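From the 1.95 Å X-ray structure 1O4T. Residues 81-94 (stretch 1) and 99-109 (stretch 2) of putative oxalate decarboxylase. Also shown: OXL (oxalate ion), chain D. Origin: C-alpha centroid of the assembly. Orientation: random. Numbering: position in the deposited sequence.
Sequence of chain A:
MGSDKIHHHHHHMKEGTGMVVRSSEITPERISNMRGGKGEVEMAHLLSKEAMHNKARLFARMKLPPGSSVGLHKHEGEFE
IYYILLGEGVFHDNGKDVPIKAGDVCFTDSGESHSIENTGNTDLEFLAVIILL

Stretch 1 (81-94) IYYILLGEGVFHDN
Stretch 2, residues 99-109: PIKAGDVCFTD

The side chain of Cys 106 lies over one face of the Phe 91 ring. Cys 106 CB is 3.5 Å from the centroid of the Phe 91 ring, 9° off the ring normal, a CH-pi contact. Cys 106 SG is 4.0 Å from the centroid of the Phe 91 ring, 18° off the normal. Phe 91 has chi1 179° (t) and chi2 64°; Cys 106 has chi1 -50° (m).

Two antiparallel ladders join the stretches. Strand 81-86 runs against strand 104-108 at 163°, axes 4.6 Å apart at closest. Strand 88-93 meets strand 99-101 at 129°, closest approach 4.4 Å. The register shifts by one between Tyr 83 and Glu 88.

In the first ladder Ile 81 pairs with Phe 107, Tyr 82 with Cys 106 and Tyr 83 with Val 105. Tyr 82 and Cys 106 form the hydrogen-bonded pair: Tyr 82 N to Cys 106 O and Cys 106 N to Tyr 82 O are both 2.7 Å. Ile 84 N donates to Asp 104 O at 2.9 Å, and Gly 103 N donates to Ile 84 O at 2.8 Å.

A type II turn, Lys 101 to Asp 104, links the strands of stretch 2. It is closed by Asp 104 N to Lys 101 O, 2.9 Å. Asp 104 OD2 also accepts from Lys 101 N at 2.9 Å. Gly 103, at phi/psi 99/-15, suits this turn because a CB would jam against the preceding carbonyl.

In the second ladder Glu 88 pairs with Lys 101, Gly 89 with Ile 100 and Val 90 with Pro 99. Gly 89 N to Ile 100 O is 3.0 Å; Ile 100 N to Gly 89 O is 2.8 Å. Gly 87 (84/-163) precedes this ladder. The bond from Ala 102 N to Gly 87 O is weak, at 3.4 Å. Water 1 bridges the same two atoms, donating to Gly 87 O at 2.7 Å and accepting from Ala 102 N at 3.0 Å.

Antiparallel pairing puts Ile 81 (m, t), Tyr 83 (t), Val 105 (t) and Phe 107 (t) on one sheet face, where they pack as apolar neighbours. Ile 81 CG2 is 3.8 Å from Val 105 CG1, and Tyr 83 CD1 is 3.8 Å from Val 105 CG2. Ile 84 (m, m) points toward stretch 2; Ile 84 CD1 is 4.1 Å from both Ile 100 CD1 and Cys 106 SG. Phe 91 CB is 4.0 Å from CG2 of Ile 100 (p, p).

Thr 108 OG1 (chi1 m) donates to Asp 93 OD1 (chi1 t) at 2.9 Å. Tyr 82 (chi1 m) starts on the same face as Cys 106, Tyr 82 CB 3.8 Å from Cys 106 CB; its ring extends to the oxalate, where Tyr 82 OH donates to oxalate O3 at 2.6 Å.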

# COMPACT_ATOMS: atom_id res chain seq x y z
N ILE A 81 -5.38 2.86 6.60
CA ILE A 81 -3.98 2.55 6.69
C ILE A 81 -3.23 3.54 5.81
O ILE A 81 -3.57 3.74 4.66
CB ILE A 81 -3.71 1.11 6.17
CG1 ILE A 81 -4.60 0.08 6.87
CG2 ILE A 81 -2.20 0.76 6.28
CD1 ILE A 81 -4.73 -1.20 6.06
N TYR A 82 -2.20 4.18 6.34
CA TYR A 82 -1.22 4.84 5.51
C TYR A 82 0.06 3.98 5.45
O TYR A 82 0.52 3.45 6.46
CB TYR A 82 -0.81 6.17 6.12
CG TYR A 82 -1.85 7.27 6.30
CD1 TYR A 82 -1.59 8.32 7.17
CD2 TYR A 82 -3.04 7.29 5.57
CE1 TYR A 82 -2.48 9.36 7.30
CE2 TYR A 82 -3.92 8.33 5.70
CZ TYR A 82 -3.65 9.36 6.58
OH TYR A 82 -4.58 10.40 6.71
N TYR A 83 0.63 3.84 4.25
CA TYR A 83 2.01 3.37 4.09
C TYR A 83 2.88 4.53 3.55
O TYR A 83 2.67 5.06 2.44
CB TYR A 83 2.08 2.14 3.18
CG TYR A 83 3.49 1.59 3.12
CD1 TYR A 83 3.89 0.58 3.98
CD2 TYR A 83 4.40 2.09 2.23
CE1 TYR A 83 5.22 0.10 3.98
CE2 TYR A 83 5.73 1.61 2.19
CZ TYR A 83 6.13 0.60 3.08
OH TYR A 83 7.43 0.13 3.08
N ILE A 84 3.84 4.95 4.36
CA ILE A 84 4.67 6.09 4.00
C ILE A 84 5.70 5.68 2.96
O ILE A 84 6.53 4.79 3.21
CB ILE A 84 5.39 6.67 5.25
CG1 ILE A 84 4.42 6.89 6.42
CG2 ILE A 84 6.15 7.98 4.90
CD1 ILE A 84 3.17 7.72 6.06
N LEU A 85 5.66 6.35 1.81
CA LEU A 85 6.51 6.03 0.67
C LEU A 85 7.79 6.87 0.55
O LEU A 85 8.82 6.34 0.13
CB LEU A 85 5.73 6.19 -0.65
CG LEU A 85 4.47 5.40 -0.92
CD1 LEU A 85 3.79 5.98 -2.13
CD2 LEU A 85 4.82 3.98 -1.16
N LEU A 86 7.71 8.16 0.88
CA LEU A 86 8.81 9.09 0.74
C LEU A 86 8.66 10.17 1.76
O LEU A 86 7.56 10.57 2.02
CB LEU A 86 8.79 9.82 -0.64
CG LEU A 86 9.09 9.04 -1.93
CD1 LEU A 86 8.49 9.76 -3.14
CD2 LEU A 86 10.56 8.85 -2.11
N GLY A 87 9.78 10.70 2.24
CA GLY A 87 9.82 11.88 3.09
C GLY A 87 9.60 11.60 4.56
O GLY A 87 9.66 10.46 5.02
N GLU A 88 9.28 12.66 5.28
CA GLU A 88 9.14 12.64 6.72
C GLU A 88 7.95 13.51 7.16
O GLU A 88 7.54 14.42 6.48
CB GLU A 88 10.41 13.24 7.35
CG GLU A 88 11.53 12.25 7.52
CD GLU A 88 12.84 12.93 7.92
OE1 GLU A 88 13.88 12.23 7.90
OE2 GLU A 88 12.81 14.15 8.23
N GLY A 89 7.45 13.23 8.34
CA GLY A 89 6.37 14.03 8.89
C GLY A 89 5.90 13.54 10.24
O GLY A 89 6.60 12.82 10.94
N VAL A 90 4.71 13.99 10.63
CA VAL A 90 4.14 13.67 11.92
C VAL A 90 2.70 13.19 11.71
O VAL A 90 1.89 13.86 11.07
CB VAL A 90 4.16 14.86 12.86
CG1 VAL A 90 3.61 14.45 14.17
CG2 VAL A 90 5.55 15.40 13.04
N PHE A 91 2.43 11.98 12.20
CA PHE A 91 1.12 11.36 12.20
C PHE A 91 0.46 11.56 13.55
O PHE A 91 1.07 11.31 14.61
CB PHE A 91 1.33 9.87 11.95
CG PHE A 91 0.07 9.08 11.95
CD1 PHE A 91 -0.91 9.29 10.99
CD2 PHE A 91 -0.14 8.09 12.88
CE1 PHE A 91 -2.07 8.55 10.95
CE2 PHE A 91 -1.34 7.32 12.84
CZ PHE A 91 -2.29 7.58 11.88
N HIS A 92 -0.75 12.07 13.55
CA HIS A 92 -1.52 12.24 14.76
C HIS A 92 -2.60 11.17 14.79
O HIS A 92 -3.39 11.08 13.86
CB HIS A 92 -2.19 13.62 14.80
CG HIS A 92 -2.95 13.89 16.07
ND1 HIS A 92 -2.40 14.57 17.14
CD2 HIS A 92 -4.21 13.58 16.45
CE1 HIS A 92 -3.28 14.66 18.12
NE2 HIS A 92 -4.39 14.07 17.72
N ASP A 93 -2.65 10.40 15.86
CA ASP A 93 -3.76 9.47 16.07
C ASP A 93 -3.90 9.14 17.58
O ASP A 93 -2.92 9.16 18.34
CB ASP A 93 -3.56 8.26 15.16
CG ASP A 93 -4.57 7.12 15.38
OD1 ASP A 93 -5.44 6.89 14.52
OD2 ASP A 93 -4.51 6.36 16.36
N ASN A 94 -5.15 8.93 18.00
CA ASN A 94 -5.50 8.73 19.41
C ASN A 94 -4.86 9.78 20.34
O ASN A 94 -4.37 9.46 21.43
CB ASN A 94 -5.11 7.30 19.84
CG ASN A 94 -5.71 6.92 21.16
OD1 ASN A 94 -6.90 7.05 21.38
ND2 ASN A 94 -4.88 6.47 22.06
N PRO A 99 6.37 10.94 14.99
CA PRO A 99 7.12 11.18 13.77
C PRO A 99 7.22 9.93 12.91
O PRO A 99 7.47 8.84 13.43
CB PRO A 99 8.51 11.63 14.22
CG PRO A 99 8.57 11.48 15.70
CD PRO A 99 7.21 11.05 16.20
N ILE A 100 7.03 10.13 11.60
CA ILE A 100 7.00 9.06 10.65
C ILE A 100 7.94 9.34 9.48
O ILE A 100 8.38 10.50 9.27
CB ILE A 100 5.56 8.71 10.18
CG1 ILE A 100 4.72 9.92 9.78
CG2 ILE A 100 4.83 8.00 11.30
CD1 ILE A 100 5.00 10.46 8.42
N LYS A 101 8.27 8.25 8.80
CA LYS A 101 9.14 8.26 7.65
C LYS A 101 8.81 7.07 6.75
O LYS A 101 8.07 6.14 7.13
CB LYS A 101 10.60 8.19 8.10
CG LYS A 101 10.92 6.97 8.93
CD LYS A 101 12.37 6.99 9.35
CE LYS A 101 12.89 5.57 9.56
NZ LYS A 101 14.28 5.65 10.08
N ALA A 102 9.40 7.13 5.55
CA ALA A 102 9.34 6.05 4.59
C ALA A 102 9.45 4.69 5.26
O ALA A 102 10.35 4.43 6.05
CB ALA A 102 10.44 6.23 3.55
N GLY A 103 8.51 3.82 4.92
CA GLY A 103 8.50 2.47 5.46
C GLY A 103 7.52 2.29 6.63
O GLY A 103 7.22 1.18 7.01
N ASP A 104 7.04 3.39 7.20
CA ASP A 104 6.10 3.31 8.33
C ASP A 104 4.67 3.02 7.88
O ASP A 104 4.16 3.56 6.88
CB ASP A 104 6.13 4.59 9.14
CG ASP A 104 7.42 4.78 9.92
OD1 ASP A 104 8.26 3.84 10.09
OD2 ASP A 104 7.69 5.88 10.40
N VAL A 105 4.00 2.19 8.65
CA VAL A 105 2.56 1.95 8.47
C VAL A 105 1.84 2.74 9.56
O VAL A 105 2.20 2.61 10.73
CB VAL A 105 2.23 0.48 8.63
CG1 VAL A 105 0.72 0.22 8.61
CG2 VAL A 105 2.93 -0.32 7.56
N CYS A 106 0.84 3.54 9.17
CA CYS A 106 -0.02 4.24 10.14
C CYS A 106 -1.40 3.68 10.05
O CYS A 106 -2.00 3.71 8.97
CB CYS A 106 -0.06 5.73 9.83
SG CYS A 106 1.56 6.48 9.63
N PHE A 107 -1.90 3.14 11.16
CA PHE A 107 -3.20 2.49 11.25
C PHE A 107 -4.18 3.31 12.08
O PHE A 107 -3.92 3.63 13.26
CB PHE A 107 -3.04 1.11 11.89
CG PHE A 107 -4.30 0.32 11.90
CD1 PHE A 107 -4.78 -0.24 10.73
CD2 PHE A 107 -5.03 0.15 13.07
CE1 PHE A 107 -5.98 -0.97 10.72
CE2 PHE A 107 -6.22 -0.56 13.07
CZ PHE A 107 -6.70 -1.10 11.91
N THR A 108 -5.30 3.67 11.47
CA THR A 108 -6.37 4.39 12.19
C THR A 108 -7.64 3.57 12.20
O THR A 108 -8.17 3.20 11.16
CB THR A 108 -6.65 5.74 11.54
OG1 THR A 108 -5.50 6.56 11.66
CG2 THR A 108 -7.69 6.51 12.31
N ASP A 109 -8.13 3.27 13.39
CA ASP A 109 -9.22 2.33 13.55
C ASP A 109 -10.54 3.06 13.54
O ASP A 109 -10.59 4.30 13.63
CB ASP A 109 -9.05 1.57 14.87
CG ASP A 109 -9.56 0.14 14.79
OD1 ASP A 109 -10.37 -0.20 13.90
OD2 ASP A 109 -9.18 -0.72 15.61
C1 OXL D . -7.40 10.50 4.51
C2 OXL D . -8.83 10.40 4.19
O1 OXL D . -6.58 10.72 3.46
O2 OXL D . -9.18 10.77 2.95
O3 OXL D . -6.97 10.35 5.68
O4 OXL D . -9.66 9.96 4.99
O HOH W 1 11.78 8.86 4.77